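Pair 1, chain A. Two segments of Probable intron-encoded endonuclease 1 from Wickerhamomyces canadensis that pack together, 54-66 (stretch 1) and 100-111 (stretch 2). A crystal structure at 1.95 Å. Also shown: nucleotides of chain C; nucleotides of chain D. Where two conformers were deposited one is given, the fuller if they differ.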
# COMPACT_ATOMS: atom_id res chain seq x y z
N LYS A 54 -1.41 -10.45 19.63
CA LYS A 54 -2.26 -11.13 20.64
C LYS A 54 -3.23 -10.11 21.24
O LYS A 54 -4.43 -10.42 21.33
CB LYS A 54 -1.35 -11.82 21.66
CG LYS A 54 -0.33 -12.74 21.01
CD LYS A 54 0.22 -13.80 21.93
CE LYS A 54 1.39 -14.54 21.33
NZ LYS A 54 2.29 -15.06 22.39
N ARG A 55 -2.74 -8.91 21.54
CA ARG A 55 -3.53 -7.81 22.15
C ARG A 55 -4.70 -7.39 21.25
O ARG A 55 -5.68 -6.90 21.80
CB ARG A 55 -2.64 -6.60 22.44
CG ARG A 55 -1.48 -6.91 23.37
CD ARG A 55 -1.23 -5.79 24.36
NE ARG A 55 0.00 -5.97 25.12
CZ ARG A 55 0.16 -6.81 26.14
NH1 ARG A 55 -0.84 -7.56 26.57
NH2 ARG A 55 1.34 -6.88 26.74
N ASN A 56 -4.62 -7.57 19.93
CA ASN A 56 -5.64 -7.05 18.97
C ASN A 56 -6.71 -8.10 18.69
O ASN A 56 -6.37 -9.25 18.37
CB ASN A 56 -5.00 -6.60 17.66
CG ASN A 56 -3.87 -5.63 17.92
OD1 ASN A 56 -4.12 -4.48 18.28
ND2 ASN A 56 -2.63 -6.10 17.80
N LYS A 57 -7.97 -7.69 18.74
CA LYS A 57 -9.14 -8.59 18.58
C LYS A 57 -9.47 -8.74 17.10
O LYS A 57 -9.90 -9.83 16.69
CB LYS A 57 -10.30 -8.01 19.39
CG LYS A 57 -11.70 -8.57 19.13
CD LYS A 57 -12.77 -7.69 19.80
CE LYS A 57 -14.11 -8.37 20.02
NZ LYS A 57 -14.88 -8.50 18.76
N HIS A 58 -9.30 -7.66 16.32
CA HIS A 58 -9.33 -7.66 14.84
C HIS A 58 -8.11 -6.90 14.32
O HIS A 58 -7.41 -6.26 15.16
CB HIS A 58 -10.65 -7.09 14.32
CG HIS A 58 -11.83 -7.83 14.84
ND1 HIS A 58 -12.14 -9.11 14.40
CD2 HIS A 58 -12.75 -7.51 15.77
CE1 HIS A 58 -13.22 -9.54 15.03
NE2 HIS A 58 -13.62 -8.58 15.88
N PHE A 59 -7.83 -7.01 13.01
CA PHE A 59 -6.76 -6.26 12.31
C PHE A 59 -7.10 -4.78 12.34
O PHE A 59 -8.29 -4.42 12.37
CB PHE A 59 -6.57 -6.71 10.87
CG PHE A 59 -5.80 -8.00 10.76
CD1 PHE A 59 -6.43 -9.22 10.92
CD2 PHE A 59 -4.43 -7.98 10.56
CE1 PHE A 59 -5.70 -10.39 10.83
CE2 PHE A 59 -3.71 -9.15 10.45
CZ PHE A 59 -4.35 -10.36 10.59
N LEU A 60 -6.05 -3.97 12.37
CA LEU A 60 -6.09 -2.52 12.03
C LEU A 60 -4.95 -2.26 11.06
O LEU A 60 -4.12 -3.19 10.81
CB LEU A 60 -5.93 -1.68 13.31
CG LEU A 60 -4.55 -1.66 13.96
CD1 LEU A 60 -4.15 -0.25 14.38
CD2 LEU A 60 -4.50 -2.58 15.16
N LEU A 61 -4.91 -1.03 10.56
CA LEU A 61 -3.87 -0.46 9.68
C LEU A 61 -3.14 0.66 10.42
O LEU A 61 -3.84 1.58 10.94
CB LEU A 61 -4.53 0.07 8.41
CG LEU A 61 -5.51 -0.88 7.74
CD1 LEU A 61 -6.16 -0.24 6.51
CD2 LEU A 61 -4.84 -2.20 7.36
N GLN A 62 -1.82 0.61 10.45
CA GLN A 62 -0.96 1.78 10.80
C GLN A 62 -0.31 2.30 9.52
O GLN A 62 0.34 1.47 8.80
CB GLN A 62 0.10 1.44 11.83
CG GLN A 62 -0.49 0.87 13.10
CD GLN A 62 0.51 0.75 14.23
OE1 GLN A 62 0.18 0.29 15.31
NE2 GLN A 62 1.75 1.15 14.00
N PHE A 63 -0.51 3.61 9.25
CA PHE A 63 -0.04 4.36 8.07
C PHE A 63 1.16 5.24 8.47
O PHE A 63 1.11 5.87 9.55
CB PHE A 63 -1.15 5.25 7.53
CG PHE A 63 -2.45 4.57 7.18
CD1 PHE A 63 -2.57 3.79 6.04
CD2 PHE A 63 -3.59 4.76 7.95
CE1 PHE A 63 -3.78 3.21 5.70
CE2 PHE A 63 -4.80 4.17 7.61
CZ PHE A 63 -4.90 3.40 6.47
N GLU A 64 2.21 5.25 7.65
CA GLU A 64 3.35 6.20 7.82
C GLU A 64 3.92 6.52 6.45
O GLU A 64 4.39 5.57 5.79
CB GLU A 64 4.40 5.65 8.78
CG GLU A 64 5.52 6.64 9.06
CD GLU A 64 6.30 6.38 10.33
OE1 GLU A 64 6.15 5.28 10.88
OE2 GLU A 64 7.04 7.29 10.78
N TRP A 65 3.84 7.79 6.03
CA TRP A 65 4.43 8.29 4.76
C TRP A 65 5.16 9.62 5.02
O TRP A 65 4.77 10.34 5.95
CB TRP A 65 3.38 8.44 3.65
CG TRP A 65 2.95 7.13 3.04
CD1 TRP A 65 3.67 6.36 2.17
CD2 TRP A 65 1.69 6.45 3.22
NE1 TRP A 65 2.96 5.25 1.80
CE2 TRP A 65 1.74 5.26 2.44
CE3 TRP A 65 0.52 6.70 3.96
CZ2 TRP A 65 0.68 4.36 2.38
CZ3 TRP A 65 -0.53 5.82 3.89
CH2 TRP A 65 -0.44 4.65 3.12
N LYS A 66 6.16 9.90 4.19
CA LYS A 66 6.80 11.23 4.03
C LYS A 66 5.82 12.19 3.39
O LYS A 66 5.73 13.28 3.88
CB LYS A 66 8.04 11.12 3.13
CG LYS A 66 8.85 12.40 2.97
CD LYS A 66 10.02 12.27 2.01
CE LYS A 66 10.89 13.51 2.01
NZ LYS A 66 11.77 13.53 3.22
N ILE A 100 11.23 13.79 9.39
CA ILE A 100 9.77 14.13 9.41
C ILE A 100 9.00 13.05 8.64
O ILE A 100 9.35 12.83 7.50
CB ILE A 100 9.52 15.52 8.78
CG1 ILE A 100 10.25 16.64 9.54
CG2 ILE A 100 8.03 15.81 8.64
CD1 ILE A 100 9.52 17.11 10.77
N THR A 101 7.94 12.50 9.23
CA THR A 101 6.91 11.69 8.53
C THR A 101 5.53 12.08 9.05
O THR A 101 5.47 12.76 10.07
CB THR A 101 7.15 10.19 8.76
OG1 THR A 101 7.28 10.02 10.17
CG2 THR A 101 8.39 9.65 8.08
N TRP A 102 4.47 11.67 8.36
CA TRP A 102 3.06 11.79 8.79
C TRP A 102 2.52 10.39 9.17
O TRP A 102 2.89 9.40 8.48
CB TRP A 102 2.21 12.48 7.72
CG TRP A 102 2.57 13.93 7.52
CD1 TRP A 102 3.61 14.41 6.78
CD2 TRP A 102 1.93 15.09 8.09
NE1 TRP A 102 3.65 15.77 6.84
CE2 TRP A 102 2.62 16.22 7.62
CE3 TRP A 102 0.82 15.28 8.93
CZ2 TRP A 102 2.27 17.52 7.97
CZ3 TRP A 102 0.46 16.58 9.26
CH2 TRP A 102 1.19 17.68 8.80
N ARG A 103 1.71 10.30 10.23
CA ARG A 103 1.19 9.02 10.79
C ARG A 103 -0.33 9.13 10.94
O ARG A 103 -0.85 10.22 11.26
CB ARG A 103 1.84 8.67 12.13
CG ARG A 103 3.33 8.36 12.05
CD ARG A 103 3.84 7.71 13.34
NE ARG A 103 5.24 7.33 13.28
CZ ARG A 103 5.93 6.73 14.26
NH1 ARG A 103 5.36 6.46 15.42
NH2 ARG A 103 7.20 6.41 14.08
N ALA A 104 -1.01 8.01 10.72
CA ALA A 104 -2.46 7.83 10.94
C ALA A 104 -2.69 6.35 11.26
O ALA A 104 -1.71 5.54 11.02
CB ALA A 104 -3.22 8.29 9.71
N GLN A 105 -3.86 6.00 11.83
CA GLN A 105 -4.24 4.61 12.20
C GLN A 105 -5.73 4.41 11.90
O GLN A 105 -6.52 5.36 12.14
CB GLN A 105 -4.01 4.36 13.69
CG GLN A 105 -2.55 4.42 14.12
CD GLN A 105 -1.98 5.82 14.24
OE1 GLN A 105 -2.70 6.81 14.46
NE2 GLN A 105 -0.66 5.92 14.08
N THR A 106 -6.13 3.22 11.46
CA THR A 106 -7.55 2.81 11.58
C THR A 106 -7.68 2.33 13.01
O THR A 106 -6.63 2.02 13.61
CB THR A 106 -8.00 1.68 10.66
OG1 THR A 106 -7.35 0.51 11.17
CG2 THR A 106 -7.63 1.92 9.21
N PHE A 107 -8.90 2.25 13.53
CA PHE A 107 -9.18 1.39 14.71
C PHE A 107 -9.17 -0.08 14.25
O PHE A 107 -9.28 -0.34 13.06
CB PHE A 107 -10.47 1.82 15.42
CG PHE A 107 -11.68 2.04 14.54
CD1 PHE A 107 -12.23 0.99 13.83
CD2 PHE A 107 -12.33 3.26 14.52
CE1 PHE A 107 -13.35 1.18 13.04
CE2 PHE A 107 -13.46 3.45 13.74
CZ PHE A 107 -13.96 2.41 12.99
N GLU A 108 -9.11 -1.03 15.20
CA GLU A 108 -9.40 -2.47 14.95
C GLU A 108 -10.80 -2.61 14.37
O GLU A 108 -11.71 -1.90 14.81
CB GLU A 108 -9.28 -3.27 16.25
CG GLU A 108 -7.90 -3.18 16.86
CD GLU A 108 -7.79 -3.88 18.20
OE1 GLU A 108 -8.76 -4.62 18.55
OE2 GLU A 108 -6.75 -3.68 18.88
N HIS A 109 -10.98 -3.50 13.41
CA HIS A 109 -12.30 -3.80 12.81
C HIS A 109 -12.17 -5.07 11.98
O HIS A 109 -11.22 -5.17 11.18
CB HIS A 109 -12.83 -2.65 11.97
CG HIS A 109 -14.30 -2.74 11.69
ND1 HIS A 109 -14.83 -3.69 10.86
CD2 HIS A 109 -15.34 -1.97 12.09
CE1 HIS A 109 -16.13 -3.50 10.73
NE2 HIS A 109 -16.48 -2.45 11.48
N LYS A 110 -13.16 -5.95 12.17
CA LYS A 110 -13.38 -7.26 11.52
C LYS A 110 -13.27 -7.13 9.99
O LYS A 110 -12.85 -8.08 9.38
CB LYS A 110 -14.77 -7.75 11.95
CG LYS A 110 -15.20 -9.12 11.45
CD LYS A 110 -16.62 -9.49 11.88
CE LYS A 110 -16.75 -10.93 12.34
NZ LYS A 110 -16.03 -11.17 13.62
N ALA A 111 -13.68 -6.01 9.40
CA ALA A 111 -13.63 -5.77 7.94
C ALA A 111 -12.19 -5.97 7.40
O ALA A 111 -12.09 -6.42 6.26
CB ALA A 111 -14.19 -4.41 7.61
P DA C 14 7.70 6.57 2.32
OP1 DA C 14 7.23 5.88 1.08
OP2 DA C 14 7.29 8.03 2.38
O5' DA C 14 7.34 5.84 3.68
C5' DA C 14 6.84 4.49 3.78
C4' DA C 14 7.98 3.50 3.87
O4' DA C 14 8.96 3.93 4.86
C3' DA C 14 7.61 2.07 4.24
O3' DA C 14 8.61 1.29 3.57
C2' DA C 14 7.93 2.03 5.73
C1' DA C 14 9.17 2.90 5.80
N9 DA C 14 9.47 3.53 7.08
C8 DA C 14 9.03 4.75 7.54
N7 DA C 14 9.48 5.04 8.74
C5 DA C 14 10.24 3.94 9.10
C6 DA C 14 10.97 3.63 10.25
N6 DA C 14 11.09 4.46 11.29
N1 DA C 14 11.61 2.45 10.29
C2 DA C 14 11.49 1.62 9.25
N3 DA C 14 10.84 1.80 8.11
C4 DA C 14 10.23 3.00 8.09
P DA D 7 -9.83 0.66 18.98
OP1 DA D 7 -11.31 0.53 18.95
OP2 DA D 7 -8.98 -0.23 18.09
O5' DA D 7 -9.46 2.19 18.75
C5' DA D 7 -10.34 3.26 19.15
C4' DA D 7 -9.51 4.45 19.57
O4' DA D 7 -8.67 4.06 20.69
C3' DA D 7 -8.56 5.00 18.50
O3' DA D 7 -8.76 6.43 18.40
C2' DA D 7 -7.21 4.45 18.92
C1' DA D 7 -7.30 4.32 20.43
N9 DA D 7 -6.55 3.20 20.99
C8 DA D 7 -6.57 1.92 20.51
N7 DA D 7 -5.81 1.09 21.18
C5 DA D 7 -5.24 1.88 22.17
C6 DA D 7 -4.36 1.59 23.22
N6 DA D 7 -3.86 0.38 23.44
N1 DA D 7 -3.98 2.60 24.03
C2 DA D 7 -4.50 3.82 23.81
N3 DA D 7 -5.35 4.21 22.87
C4 DA D 7 -5.70 3.18 22.07
P DA C 13 13.44 10.63 3.41
OP1 DA C 13 13.60 11.09 1.99
OP2 DA C 13 12.97 11.53 4.46
O5' DA C 13 12.42 9.40 3.43
C5' DA C 13 12.32 8.52 2.31
C4' DA C 13 11.50 7.30 2.67
O4' DA C 13 12.03 6.62 3.83
C3' DA C 13 10.03 7.56 2.99
O3' DA C 13 9.26 6.51 2.40
C2' DA C 13 10.00 7.51 4.50
C1' DA C 13 11.01 6.44 4.80
N9 DA C 13 11.64 6.49 6.12
C8 DA C 13 11.64 7.50 7.05
N7 DA C 13 12.29 7.20 8.15
C5 DA C 13 12.78 5.92 7.92
C6 DA C 13 13.57 5.05 8.68
N6 DA C 13 14.03 5.34 9.90
N1 DA C 13 13.86 3.84 8.15
C2 DA C 13 13.38 3.54 6.94
N3 DA C 13 12.62 4.26 6.14
C4 DA C 13 12.38 5.47 6.67
O HOH W 1 1.72 4.93 11.94
O HOH W 2 9.21 6.90 11.96

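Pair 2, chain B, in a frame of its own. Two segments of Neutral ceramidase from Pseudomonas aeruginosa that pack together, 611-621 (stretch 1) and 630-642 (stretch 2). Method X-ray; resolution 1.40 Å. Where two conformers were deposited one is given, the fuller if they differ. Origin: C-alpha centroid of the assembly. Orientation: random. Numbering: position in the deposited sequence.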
# COMPACT_ATOMS: atom_id res chain seq x y z
N GLY B 611 2.08 -31.90 -19.78
CA GLY B 611 0.69 -32.29 -19.99
C GLY B 611 -0.09 -31.29 -20.83
O GLY B 611 0.51 -30.49 -21.55
N HIS B 612 -1.41 -31.35 -20.73
CA HIS B 612 -2.29 -30.48 -21.51
C HIS B 612 -2.98 -29.43 -20.66
O HIS B 612 -3.42 -29.71 -19.54
CB HIS B 612 -3.30 -31.34 -22.28
CG HIS B 612 -2.65 -32.20 -23.33
ND1 HIS B 612 -2.20 -33.48 -23.06
CD2 HIS B 612 -2.32 -31.95 -24.62
CE1 HIS B 612 -1.66 -33.99 -24.16
NE2 HIS B 612 -1.71 -33.07 -25.11
N TYR B 613 -3.05 -28.21 -21.20
CA TYR B 613 -3.56 -27.05 -20.49
C TYR B 613 -4.45 -26.23 -21.41
O TYR B 613 -4.35 -26.33 -22.64
CB TYR B 613 -2.38 -26.17 -20.06
CG TYR B 613 -1.48 -26.78 -19.01
CD1 TYR B 613 -1.64 -26.45 -17.67
CD2 TYR B 613 -0.46 -27.68 -19.36
CE1 TYR B 613 -0.83 -26.99 -16.69
CE2 TYR B 613 0.37 -28.24 -18.38
CZ TYR B 613 0.17 -27.89 -17.04
OH TYR B 613 0.97 -28.42 -16.04
N TYR B 614 -5.31 -25.39 -20.84
CA TYR B 614 -5.95 -24.35 -21.63
C TYR B 614 -6.13 -23.10 -20.78
O TYR B 614 -5.91 -23.13 -19.58
CB TYR B 614 -7.27 -24.83 -22.22
CG TYR B 614 -8.38 -25.14 -21.23
CD1 TYR B 614 -8.56 -26.43 -20.71
CD2 TYR B 614 -9.29 -24.15 -20.86
CE1 TYR B 614 -9.60 -26.71 -19.83
CE2 TYR B 614 -10.33 -24.43 -19.99
CZ TYR B 614 -10.48 -25.71 -19.47
OH TYR B 614 -11.52 -25.97 -18.62
N ILE B 615 -6.53 -22.01 -21.41
CA ILE B 615 -6.73 -20.76 -20.68
C ILE B 615 -8.20 -20.34 -20.79
O ILE B 615 -8.79 -20.35 -21.88
CB ILE B 615 -5.76 -19.65 -21.19
CG1 ILE B 615 -4.31 -20.01 -20.79
CG2 ILE B 615 -6.15 -18.26 -20.65
CD1 ILE B 615 -3.23 -19.14 -21.43
N ARG B 616 -8.81 -20.02 -19.64
CA ARG B 616 -10.16 -19.51 -19.58
C ARG B 616 -10.17 -18.02 -19.22
O ARG B 616 -9.41 -17.57 -18.34
CB ARG B 616 -10.98 -20.32 -18.57
CG ARG B 616 -12.43 -19.99 -18.50
CD ARG B 616 -13.21 -21.09 -17.79
NE ARG B 616 -14.61 -20.70 -17.65
CZ ARG B 616 -15.55 -21.47 -17.12
NH1 ARG B 616 -16.80 -21.03 -17.03
NH2 ARG B 616 -15.23 -22.68 -16.66
N HIS B 617 -11.03 -17.27 -19.89
CA HIS B 617 -11.23 -15.86 -19.60
C HIS B 617 -12.62 -15.60 -19.04
O HIS B 617 -13.60 -16.17 -19.52
CB HIS B 617 -11.01 -15.00 -20.87
CG HIS B 617 -11.45 -13.58 -20.74
ND1 HIS B 617 -10.99 -12.73 -19.74
CD2 HIS B 617 -12.26 -12.83 -21.53
CE1 HIS B 617 -11.53 -11.54 -19.91
NE2 HIS B 617 -12.31 -11.58 -20.97
N TYR B 618 -12.69 -14.78 -18.00
CA TYR B 618 -13.95 -14.29 -17.44
C TYR B 618 -13.95 -12.77 -17.51
O TYR B 618 -12.95 -12.15 -17.13
CB TYR B 618 -14.07 -14.69 -15.97
CG TYR B 618 -13.99 -16.15 -15.65
CD1 TYR B 618 -15.15 -16.88 -15.43
CD2 TYR B 618 -12.77 -16.81 -15.52
CE1 TYR B 618 -15.10 -18.22 -15.11
CE2 TYR B 618 -12.70 -18.15 -15.19
CZ TYR B 618 -13.88 -18.86 -15.00
OH TYR B 618 -13.85 -20.20 -14.66
N GLY B 619 -15.05 -12.17 -17.97
CA GLY B 619 -15.19 -10.72 -18.04
C GLY B 619 -16.65 -10.31 -17.89
O GLY B 619 -17.50 -11.14 -17.55
N ASN B 620 -16.95 -9.04 -18.14
CA ASN B 620 -18.30 -8.51 -18.00
C ASN B 620 -18.53 -7.46 -19.06
O ASN B 620 -17.61 -6.70 -19.39
CB ASN B 620 -18.53 -7.92 -16.59
CG ASN B 620 -18.32 -8.95 -15.49
OD1 ASN B 620 -17.17 -9.21 -15.10
ND2 ASN B 620 -19.41 -9.57 -14.99
N ALA B 621 -19.74 -7.42 -19.60
CA ALA B 621 -20.08 -6.47 -20.66
C ALA B 621 -21.33 -5.65 -20.33
O ALA B 621 -22.23 -6.16 -19.67
CB ALA B 621 -20.26 -7.20 -21.98
N SER B 630 -23.58 -7.91 -17.83
CA SER B 630 -23.67 -9.37 -17.89
C SER B 630 -22.31 -10.03 -17.81
O SER B 630 -21.29 -9.42 -18.15
CB SER B 630 -24.32 -9.83 -19.21
OG SER B 630 -25.60 -9.24 -19.44
N GLU B 631 -22.31 -11.30 -17.40
CA GLU B 631 -21.11 -12.13 -17.39
C GLU B 631 -20.80 -12.63 -18.79
O GLU B 631 -21.70 -13.10 -19.48
CB GLU B 631 -21.33 -13.33 -16.48
CG GLU B 631 -20.19 -14.35 -16.48
CD GLU B 631 -18.89 -13.79 -15.93
OE1 GLU B 631 -18.96 -12.94 -15.00
OE2 GLU B 631 -17.80 -14.20 -16.41
N ILE B 632 -19.52 -12.56 -19.18
CA ILE B 632 -19.07 -13.12 -20.45
C ILE B 632 -17.82 -13.97 -20.22
O ILE B 632 -17.14 -13.83 -19.19
CB ILE B 632 -18.85 -12.02 -21.53
CG1 ILE B 632 -17.73 -11.04 -21.13
CG2 ILE B 632 -20.14 -11.25 -21.80
CD1 ILE B 632 -16.38 -11.34 -21.76
N GLY B 633 -17.51 -14.85 -21.16
CA GLY B 633 -16.36 -15.71 -20.98
C GLY B 633 -16.06 -16.60 -22.15
O GLY B 633 -16.90 -16.72 -23.05
N GLY B 634 -14.90 -17.22 -22.13
CA GLY B 634 -14.45 -18.09 -23.22
C GLY B 634 -13.27 -18.92 -22.79
O GLY B 634 -12.61 -18.61 -21.81
N SER B 635 -12.98 -19.97 -23.55
CA SER B 635 -11.85 -20.86 -23.28
C SER B 635 -11.09 -21.15 -24.55
O SER B 635 -11.70 -21.31 -25.61
CB SER B 635 -12.32 -22.17 -22.66
OG SER B 635 -12.74 -21.97 -21.31
N THR B 636 -9.75 -21.17 -24.47
CA THR B 636 -8.92 -21.52 -25.62
C THR B 636 -8.98 -23.03 -25.86
O THR B 636 -9.42 -23.80 -25.00
CB THR B 636 -7.42 -21.12 -25.47
OG1 THR B 636 -6.80 -21.94 -24.47
CG2 THR B 636 -7.26 -19.65 -25.11
N ARG B 637 -8.52 -23.44 -27.03
CA ARG B 637 -8.23 -24.85 -27.25
C ARG B 637 -7.08 -25.26 -26.33
O ARG B 637 -6.36 -24.40 -25.81
CB ARG B 637 -7.86 -25.08 -28.72
CG ARG B 637 -6.55 -24.46 -29.12
CD ARG B 637 -6.34 -24.60 -30.60
NE ARG B 637 -5.05 -24.04 -30.99
CZ ARG B 637 -4.77 -23.62 -32.22
NH1 ARG B 637 -5.69 -23.68 -33.17
NH2 ARG B 637 -3.57 -23.13 -32.49
N SER B 638 -6.91 -26.56 -26.10
CA SER B 638 -5.77 -27.01 -25.31
C SER B 638 -4.42 -26.85 -26.02
O SER B 638 -4.35 -26.78 -27.26
CB SER B 638 -5.96 -28.46 -24.86
OG SER B 638 -5.80 -29.32 -25.98
N PHE B 639 -3.36 -26.77 -25.22
CA PHE B 639 -1.97 -26.80 -25.70
C PHE B 639 -1.19 -27.73 -24.78
O PHE B 639 -1.64 -28.03 -23.67
CB PHE B 639 -1.34 -25.40 -25.74
CG PHE B 639 -1.34 -24.68 -24.41
CD1 PHE B 639 -2.44 -23.92 -24.02
CD2 PHE B 639 -0.24 -24.75 -23.56
CE1 PHE B 639 -2.46 -23.27 -22.80
CE2 PHE B 639 -0.25 -24.08 -22.32
CZ PHE B 639 -1.34 -23.34 -21.95
N GLU B 640 -0.04 -28.20 -25.26
CA GLU B 640 0.78 -29.14 -24.49
C GLU B 640 2.01 -28.47 -23.94
O GLU B 640 2.71 -27.75 -24.65
CB GLU B 640 1.21 -30.32 -25.37
CG GLU B 640 1.85 -31.46 -24.55
CD GLU B 640 2.11 -32.71 -25.37
OE1 GLU B 640 1.67 -32.80 -26.54
OE2 GLU B 640 2.77 -33.62 -24.82
N VAL B 641 2.29 -28.72 -22.66
CA VAL B 641 3.59 -28.37 -22.12
C VAL B 641 4.45 -29.63 -22.15
O VAL B 641 4.07 -30.66 -21.57
CB VAL B 641 3.51 -27.78 -20.70
CG1 VAL B 641 4.90 -27.51 -20.16
CG2 VAL B 641 2.67 -26.48 -20.69
N LEU B 642 5.58 -29.53 -22.85
CA LEU B 642 6.53 -30.63 -23.00
C LEU B 642 7.63 -30.53 -21.93
O LEU B 642 7.88 -29.44 -21.41
CB LEU B 642 7.19 -30.58 -24.39
CG LEU B 642 6.30 -30.45 -25.63
CD1 LEU B 642 7.14 -30.24 -26.88
CD2 LEU B 642 5.42 -31.67 -25.79
O HOH W 3 -25.17 -6.85 -20.69

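Pair 1 and pair 2 share an antiparallel strand pairing interrupted by a one-residue irregularity; the backbones of 14 central residues superpose with an RMSD of 0.7 Å. A closely preserved feature is a threonine at that irregularity, Thr A106 matching Thr B636, with Leu A61 and Ile B615 as the equivalent partners. In each pair the threonine stands in for a backbone carbonyl. Its OG1 accepts from the opposing amide, Leu A61 N to Thr A106 OG1 at 2.9 Å and Ile B615 N to Thr B636 OG1 at 3.1 Å, while its own amide donates back, Thr A106 N to Leu A61 O at 2.9 Å and Thr B636 N to Ile B615 O at 2.9 Å. Both hydroxyls use the p rotamer and donate to the next carbonyl, Thr A106 OG1 to Phe A107 O and Thr B636 OG1 to Arg B637 O, each at 2.8 Å. The side chain thus bridges the place where the regular ladder would otherwise lose a rung, and in pair 2 the register shifts by one between Tyr B613 and Arg B616.

Beyond this point toward the C-terminus of stretch 1, Phe A63 pairs with Ala A104 as His B617 does with Gly B634, and Trp A65 with Trp A102 as Gly B619 does with Ile B632, all through reciprocal backbone hydrogen bonds. On the other side of the threonine, His A109 N donates to Phe A59 O at 3.0 Å; Phe B639 N donates to Tyr B613 O at 2.8 Å, and there Tyr B613 N returns a bond to Phe B639 O, also 2.8 Å.

The side chains fill this frame differently. On the face carrying Phe A63 and Ala A104, pair 1 sets a ring beside a methyl, Phe A63 CD2 to Ala A104 CB at 4.0 Å. At the equivalent site in pair 2 Gly B634 offers no side chain, and Ile B632 CD1 approaches His B617 NE2 at 4.2 Å. The opposite face of pair 1 is charged: Glu A64 OE2 takes a salt bridge from Arg A103 NE at 3.1 Å and a hydrogen bond from Thr A101 OG1 at 2.8 Å. The matching Tyr B618 faces Gly B633, where an ideal CB would lie 3.0 Å from His B617 O, a clash.

Past the threonine, Glu A108 reaches back along stretch 1 and accepts from Lys A57 N through OE1 at 3.2 Å. Its counterpart Ser B638 is short, and pair 2 packs instead through Phe B639, whose ring lies under Tyr B613 CB, 3.9 Å from CB to the ring centroid. The matched histidines His A58 and His B612 are each covered by an aliphatic segment, Lys A110 CB at 3.9 Å and Glu B640 CG at 4.3 Å from the respective ring centroids. Pair 1 also meets DNA at both ends: Lys A66 N donates to DA14 OP2 of chain C at 2.8 Å, and Glu A108 N to DA7 OP2 of chain D at 3.0 Å.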